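Local coordinates for DNA replication and repair protein RecF (Caldanaerobacter subterraneus subsp. tengcongensis, PDB 5Z69) that binds ATP, probably binds single-stranded DNA, and acts in the RecFOR pathway of DNA repair, where ATP-dependent conformational change serves as a switch, at residues Asn206-Glu209 / Lys210-Asn213. Numbering follows the deposited sequence.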
loop_
_atom_site.group_PDB
_atom_site.type_symbol
_atom_site.label_atom_id
_atom_site.label_comp_id
_atom_site.label_asym_id
_atom_site.label_seq_id
_atom_site.Cartn_x
_atom_site.Cartn_y
_atom_site.Cartn_z
ATOM N N ASN A 206 -10.390 -4.738 13.068
ATOM C CA ASN A 206 -10.852 -4.422 14.420
ATOM C C ASN A 206 -9.689 -4.029 15.333
ATOM O O ASN A 206 -9.788 -3.076 16.102
ATOM C CB ASN A 206 -11.606 -5.602 15.042
ATOM C CG ASN A 206 -12.839 -6.013 14.247
ATOM O OD1 ASN A 206 -13.228 -7.183 14.257
ATOM N ND2 ASN A 206 -13.455 -5.059 13.556
ATOM N N TYR A 207 -8.585 -4.771 15.240
ATOM C CA TYR A 207 -7.448 -4.519 16.121
ATOM C C TYR A 207 -6.735 -3.222 15.706
ATOM O O TYR A 207 -6.332 -2.424 16.556
ATOM C CB TYR A 207 -6.444 -5.702 16.113
ATOM C CG TYR A 207 -5.314 -5.502 17.095
ATOM C CD1 TYR A 207 -5.386 -6.035 18.389
ATOM C CD2 TYR A 207 -4.178 -4.778 16.749
ATOM C CE1 TYR A 207 -4.357 -5.840 19.298
ATOM C CE2 TYR A 207 -3.152 -4.578 17.648
ATOM C CZ TYR A 207 -3.245 -5.126 18.929
ATOM O OH TYR A 207 -2.238 -4.919 19.852
ATOM N N LEU A 208 -6.559 -3.036 14.405
ATOM C CA LEU A 208 -5.881 -1.850 13.905
ATOM C C LEU A 208 -6.678 -0.567 14.249
ATOM O O LEU A 208 -6.067 0.463 14.569
ATOM C CB LEU A 208 -5.629 -1.985 12.406
ATOM C CG LEU A 208 -4.524 -2.986 12.062
ATOM C CD1 LEU A 208 -4.513 -3.193 10.598
ATOM C CD2 LEU A 208 -3.134 -2.560 12.523
ATOM N N GLU A 209 -8.008 -0.645 14.184
ATOM C CA GLU A 209 -8.886 0.417 14.704
ATOM C C GLU A 209 -8.531 0.760 16.125
ATOM O O GLU A 209 -8.280 1.912 16.441
ATOM C CB GLU A 209 -10.353 -0.016 14.703
ATOM C CG GLU A 209 -11.105 0.104 13.372
ATOM C CD GLU A 209 -12.600 -0.085 13.572
ATOM O OE1 GLU A 209 -13.180 -0.990 12.928
ATOM O OE2 GLU A 209 -13.181 0.683 14.377
ATOM N N LYS A 210 -8.529 -0.251 16.996
ATOM C CA LYS A 210 -8.165 -0.031 18.396
ATOM C C LYS A 210 -6.736 0.460 18.523
ATOM O O LYS A 210 -6.452 1.342 19.330
ATOM C CB LYS A 210 -8.352 -1.310 19.206
ATOM C CG LYS A 210 -9.790 -1.707 19.334
ATOM C CD LYS A 210 -9.940 -3.084 19.959
ATOM C CE LYS A 210 -11.403 -3.394 20.227
ATOM N NZ LYS A 210 -11.618 -4.830 20.499
ATOM N N LEU A 211 -5.839 -0.103 17.717
ATOM C CA LEU A 211 -4.441 0.296 17.752
ATOM C C LEU A 211 -4.310 1.790 17.440
ATOM O O LEU A 211 -3.628 2.522 18.151
ATOM C CB LEU A 211 -3.609 -0.532 16.762
ATOM C CG LEU A 211 -2.117 -0.186 16.760
ATOM C CD1 LEU A 211 -1.576 -0.433 18.164
ATOM C CD2 LEU A 211 -1.315 -0.984 15.732
ATOM N N LYS A 212 -4.979 2.243 16.387
ATOM C CA LYS A 212 -4.893 3.653 16.002
ATOM C C LYS A 212 -5.427 4.580 17.116
ATOM O O LYS A 212 -4.753 5.536 17.500
ATOM C CB LYS A 212 -5.635 3.880 14.679
ATOM C CG LYS A 212 -5.336 5.213 13.987
ATOM C CD LYS A 212 -6.366 6.264 14.333
ATOM C CE LYS A 212 -7.756 5.826 13.902
ATOM N NZ LYS A 212 -8.476 5.074 14.968
ATOM N N ASN A 213 -6.609 4.284 17.653
ATOM C CA ASN A 213 -7.162 5.051 18.779
ATOM C C ASN A 213 -6.208 5.190 19.959
ATOM O O ASN A 213 -5.970 6.291 20.457
ATOM C CB ASN A 213 -8.448 4.414 19.313
ATOM C CG ASN A 213 -9.550 4.346 18.285
ATOM O OD1 ASN A 213 -9.622 5.168 17.371
ATOM N ND2 ASN A 213 -10.434 3.361 18.438
HETATM O O HOH W 1 -12.816 3.601 16.038
HETATM O O HOH W 2 -10.250 3.604 14.295
#
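Four successive i to i+4 bonds join N206–E209 to K210–N213 in two turns of alpha-helix, from K210 N on N206 O through to N213 N on E209 O, the last nearly straight (179°). On the buried side L211 meets two neighbours: its CD2 lies 4.0 Å from CD2 of L208, and its CB is 4.2 Å from CE2 of the Y207 ring. Y207 CG stands anti to the backbone N (chi1 -176°), which turns the ring so that it meets L211 CB at a slant. Leucine and tyrosine suit this side because L144 of helix 137-151, L301 of helix 291-313 and I229 of strand 227-232 pack against it. K210 runs extended past N206 O to a salt bridge with E312. K212 instead bends back: NZ donates to N213 OD1 at 2.7 Å, from above the carbonyl plane, and weakly to E209 O at 3.5 Å. With an alanine in place of this lysine, N213 OD1 would probably lose its charged donor and the amide would be freer to turn. E209 and N213, polar residues suited to the exposed side, are linked by a water weakly held between E209 OE2 and N213 ND2. The pattern is that of an amphipathic helix, here the long helix 186-222, seated against neighbouring helices and a strand away from the ATP site.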